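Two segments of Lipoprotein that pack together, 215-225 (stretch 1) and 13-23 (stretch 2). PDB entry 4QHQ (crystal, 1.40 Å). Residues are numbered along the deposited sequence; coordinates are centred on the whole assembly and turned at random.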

# COMPACT_ATOMS: atom_id res chain seq x y z
N LYS A 215 -17.88 14.92 3.85
CA LYS A 215 -17.68 15.77 2.68
C LYS A 215 -16.35 15.44 1.99
O LYS A 215 -16.29 15.35 0.76
CB LYS A 215 -17.78 17.25 3.05
CG LYS A 215 -19.16 17.62 3.60
CD LYS A 215 -19.23 19.06 4.05
CE LYS A 215 -19.13 20.01 2.88
NZ LYS A 215 -20.25 19.84 1.91
N LEU A 216 -15.29 15.25 2.78
CA LEU A 216 -13.99 14.89 2.23
C LEU A 216 -14.05 13.55 1.51
O LEU A 216 -13.51 13.41 0.41
CB LEU A 216 -12.94 14.84 3.34
CG LEU A 216 -11.49 14.65 2.90
CD1 LEU A 216 -11.02 15.81 2.02
CD2 LEU A 216 -10.56 14.47 4.09
N VAL A 217 -14.69 12.57 2.14
CA VAL A 217 -14.81 11.23 1.56
C VAL A 217 -15.62 11.31 0.26
O VAL A 217 -15.30 10.63 -0.71
CB VAL A 217 -15.41 10.23 2.56
CG1 VAL A 217 -15.73 8.90 1.89
CG2 VAL A 217 -14.45 10.03 3.73
N LYS A 218 -16.63 12.18 0.24
CA LYS A 218 -17.46 12.38 -0.96
C LYS A 218 -16.62 12.94 -2.11
O LYS A 218 -16.75 12.52 -3.26
CB LYS A 218 -18.64 13.32 -0.66
N ALA A 219 -15.73 13.88 -1.77
CA ALA A 219 -14.81 14.46 -2.75
C ALA A 219 -13.87 13.41 -3.33
O ALA A 219 -13.58 13.45 -4.52
CB ALA A 219 -14.00 15.59 -2.13
N TYR A 220 -13.39 12.49 -2.50
CA TYR A 220 -12.52 11.45 -2.99
C TYR A 220 -13.32 10.47 -3.83
O TYR A 220 -12.91 10.09 -4.93
CB TYR A 220 -11.83 10.71 -1.84
CG TYR A 220 -10.64 9.89 -2.32
CD1 TYR A 220 -10.81 8.76 -3.12
CD2 TYR A 220 -9.35 10.27 -1.98
CE1 TYR A 220 -9.72 8.03 -3.57
CE2 TYR A 220 -8.26 9.54 -2.43
CZ TYR A 220 -8.45 8.43 -3.21
OH TYR A 220 -7.36 7.71 -3.64
N GLN A 221 -14.48 10.07 -3.30
CA GLN A 221 -15.30 9.04 -3.95
C GLN A 221 -16.19 9.67 -5.00
O GLN A 221 -17.42 9.55 -4.95
CB GLN A 221 -16.11 8.28 -2.90
CG GLN A 221 -15.23 7.57 -1.88
CD GLN A 221 -16.03 6.77 -0.87
OE1 GLN A 221 -17.24 6.97 -0.71
NE2 GLN A 221 -15.37 5.84 -0.18
N SER A 222 -15.56 10.33 -5.96
CA SER A 222 -16.25 11.13 -6.96
C SER A 222 -15.96 10.60 -8.36
O SER A 222 -14.96 9.92 -8.57
CB SER A 222 -15.78 12.57 -6.86
OG SER A 222 -14.38 12.65 -7.09
N PRO A 223 -16.84 10.91 -9.33
CA PRO A 223 -16.59 10.49 -10.71
C PRO A 223 -15.26 11.03 -11.25
O PRO A 223 -14.57 10.32 -11.98
CB PRO A 223 -17.76 11.10 -11.48
CG PRO A 223 -18.85 11.21 -10.47
CD PRO A 223 -18.17 11.54 -9.18
N GLU A 224 -14.91 12.27 -10.90
CA GLU A 224 -13.68 12.88 -11.37
C GLU A 224 -12.46 12.08 -10.93
O GLU A 224 -11.55 11.82 -11.70
CB GLU A 224 -13.54 14.31 -10.85
CG GLU A 224 -14.48 15.32 -11.49
CD GLU A 224 -15.78 15.50 -10.72
OE1 GLU A 224 -16.14 14.61 -9.92
OE2 GLU A 224 -16.45 16.55 -10.92
N VAL A 225 -12.46 11.68 -9.66
CA VAL A 225 -11.35 10.92 -9.11
C VAL A 225 -11.28 9.50 -9.68
O VAL A 225 -10.20 9.01 -10.03
CB VAL A 225 -11.41 10.92 -7.57
CG1 VAL A 225 -10.38 9.99 -6.98
CG2 VAL A 225 -11.19 12.33 -7.04
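Stretch 2 13-23: EVWQVVQKVAK

Stretch 2 is a helix that packs through apolar side chains against two helices joined by a short turn in stretch 1, with no direct hydrogen bond between the two stretches. The contact buries 535 Å², both sides summed.

All of 13-23 is helical, and the helix runs on beyond both ends of the stretch. Its N-to-C direction makes an angle of 122° with that of helix 215-220, and the two axes approach to 8.5 Å. The helices therefore cross obliquely, closer to antiparallel than to parallel.

The backbones come nearest where the residues are small: the CA atoms of Ala219 and Ala22 are 4.9 Å apart. The CA-to-CB bond of Ala219 points toward stretch 2, and its CB lies 3.7 Å from Ala22 CA and 3.8 Å from Ala22 CB. Two valines complete its surroundings on stretch 2. Ala219 CB is 4.0 Å from Val18 CG1 and also 4.0 Å from Val21 CG1.

Tyr220 meets the earlier turns of stretch 2. Its CA-to-CB bond runs sideways, with chi1 in the t well, and the end of the side chain comes nearer. Tyr220 CD2 is 3.6 Å from Val18 CG2, and Tyr220 CZ is 3.7 Å from Val14 CG1. With Trp15 the tyrosine forms an offset edge-to-face pair, its edge toward the indole face. The centroids of the tyrosine ring and the five-membered ring of Trp15 are 5.3 Å apart, with planes at 62°. A water links the same two side chains: it lies 2.9 Å from Tyr220 OH and accepts a weak hydrogen bond from Trp15 NE1 at 3.2 Å. Farther along the indole, Leu216 CD1 sits at the ring edge, 3.9 Å from Trp15 CZ3.

After Tyr220 the chain leaves the helix at Gln221, and Ser222 caps the next one. Ser222 OG donates to Ala219 O at 2.8 Å and accepts a weak capping bond from Val225 N at 3.4 Å. Its hydroxyl thus ties the end of one helix to the start of the next. Val21 packs over this turn, with its CG1 3.6 Å from Ala219 O and 4.0 Å from Ser222 OG.

The new helix brings Val225 onto three valines of stretch 2. Val225 CG1 lies 3.8 Å from Val14 CG1, while Val225 CG2 lies 3.9 Å from Val17 CG1 and 3.7 Å from Val18 CG2. Glu224 adds an aliphatic contact, its CB 3.8 Å from Val21 CG2.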

# COMPACT_ATOMS: atom_id res chain seq x y z
N GLU A 13 -0.71 12.51 -6.54
CA GLU A 13 -1.34 12.86 -7.81
C GLU A 13 -2.86 12.83 -7.68
O GLU A 13 -3.53 13.80 -8.03
CB GLU A 13 -0.89 11.93 -8.92
CG GLU A 13 0.59 12.05 -9.20
CD GLU A 13 1.06 11.21 -10.35
OE1 GLU A 13 2.26 11.28 -10.67
OE2 GLU A 13 0.23 10.50 -10.95
N VAL A 14 -3.40 11.73 -7.17
CA VAL A 14 -4.84 11.62 -6.97
C VAL A 14 -5.37 12.76 -6.11
O VAL A 14 -6.43 13.35 -6.40
CB VAL A 14 -5.21 10.27 -6.29
CG1 VAL A 14 -6.70 10.25 -5.90
CG2 VAL A 14 -4.87 9.12 -7.22
N TRP A 15 -4.61 13.10 -5.08
CA TRP A 15 -5.06 14.14 -4.16
C TRP A 15 -5.10 15.55 -4.76
O TRP A 15 -5.84 16.39 -4.26
CB TRP A 15 -4.31 14.08 -2.83
CG TRP A 15 -4.99 13.12 -1.93
CD1 TRP A 15 -4.75 11.78 -1.80
CD2 TRP A 15 -6.10 13.40 -1.09
NE1 TRP A 15 -5.63 11.22 -0.91
CE2 TRP A 15 -6.48 12.20 -0.46
CE3 TRP A 15 -6.83 14.56 -0.80
CZ2 TRP A 15 -7.53 12.13 0.45
CZ3 TRP A 15 -7.87 14.49 0.10
CH2 TRP A 15 -8.22 13.29 0.72
N GLN A 16 -4.35 15.79 -5.83
CA GLN A 16 -4.51 17.05 -6.55
C GLN A 16 -5.91 17.14 -7.14
O GLN A 16 -6.53 18.21 -7.14
CB GLN A 16 -3.44 17.21 -7.65
CG GLN A 16 -2.00 17.01 -7.19
CD GLN A 16 -1.64 17.80 -5.95
OE1 GLN A 16 -1.80 19.02 -5.90
NE2 GLN A 16 -1.14 17.11 -4.93
N VAL A 17 -6.43 16.01 -7.63
CA VAL A 17 -7.80 15.98 -8.14
C VAL A 17 -8.80 16.12 -6.99
O VAL A 17 -9.76 16.88 -7.09
CB VAL A 17 -8.08 14.70 -8.95
CG1 VAL A 17 -9.49 14.74 -9.53
CG2 VAL A 17 -7.04 14.54 -10.06
N VAL A 18 -8.57 15.38 -5.91
CA VAL A 18 -9.50 15.43 -4.78
C VAL A 18 -9.56 16.85 -4.22
O VAL A 18 -10.63 17.35 -3.85
CB VAL A 18 -9.09 14.47 -3.66
CG1 VAL A 18 -10.13 14.50 -2.55
CG2 VAL A 18 -8.92 13.04 -4.19
N GLN A 19 -8.41 17.51 -4.16
CA GLN A 19 -8.32 18.89 -3.68
C GLN A 19 -9.23 19.80 -4.49
O GLN A 19 -9.95 20.64 -3.93
CB GLN A 19 -6.87 19.37 -3.78
CG GLN A 19 -6.64 20.80 -3.31
CD GLN A 19 -5.17 21.18 -3.37
OE1 GLN A 19 -4.52 21.34 -2.34
NE2 GLN A 19 -4.64 21.30 -4.58
N LYS A 20 -9.22 19.62 -5.81
CA LYS A 20 -10.05 20.41 -6.71
C LYS A 20 -11.54 20.12 -6.51
O LYS A 20 -12.34 21.04 -6.37
CB LYS A 20 -9.64 20.18 -8.16
N VAL A 21 -11.89 18.84 -6.47
CA VAL A 21 -13.28 18.43 -6.25
C VAL A 21 -13.79 18.92 -4.89
O VAL A 21 -14.91 19.43 -4.78
CB VAL A 21 -13.42 16.90 -6.32
CG1 VAL A 21 -14.84 16.48 -5.97
CG2 VAL A 21 -13.06 16.41 -7.72
N ALA A 22 -12.97 18.75 -3.85
CA ALA A 22 -13.36 19.18 -2.51
C ALA A 22 -13.72 20.67 -2.48
O ALA A 22 -14.69 21.07 -1.85
CB ALA A 22 -12.25 18.88 -1.51
N LYS A 23 -12.94 21.48 -3.18
CA LYS A 23 -13.24 22.90 -3.24
C LYS A 23 -14.51 23.19 -4.03
O LYS A 23 -15.40 23.89 -3.55
CB LYS A 23 -12.06 23.67 -3.85
CG LYS A 23 -12.33 25.16 -4.02
CD LYS A 23 -11.10 25.86 -4.59
CE LYS A 23 -11.37 27.33 -4.82
NZ LYS A 23 -12.33 27.55 -5.94
O HOH W 1 -4.92 8.32 -2.14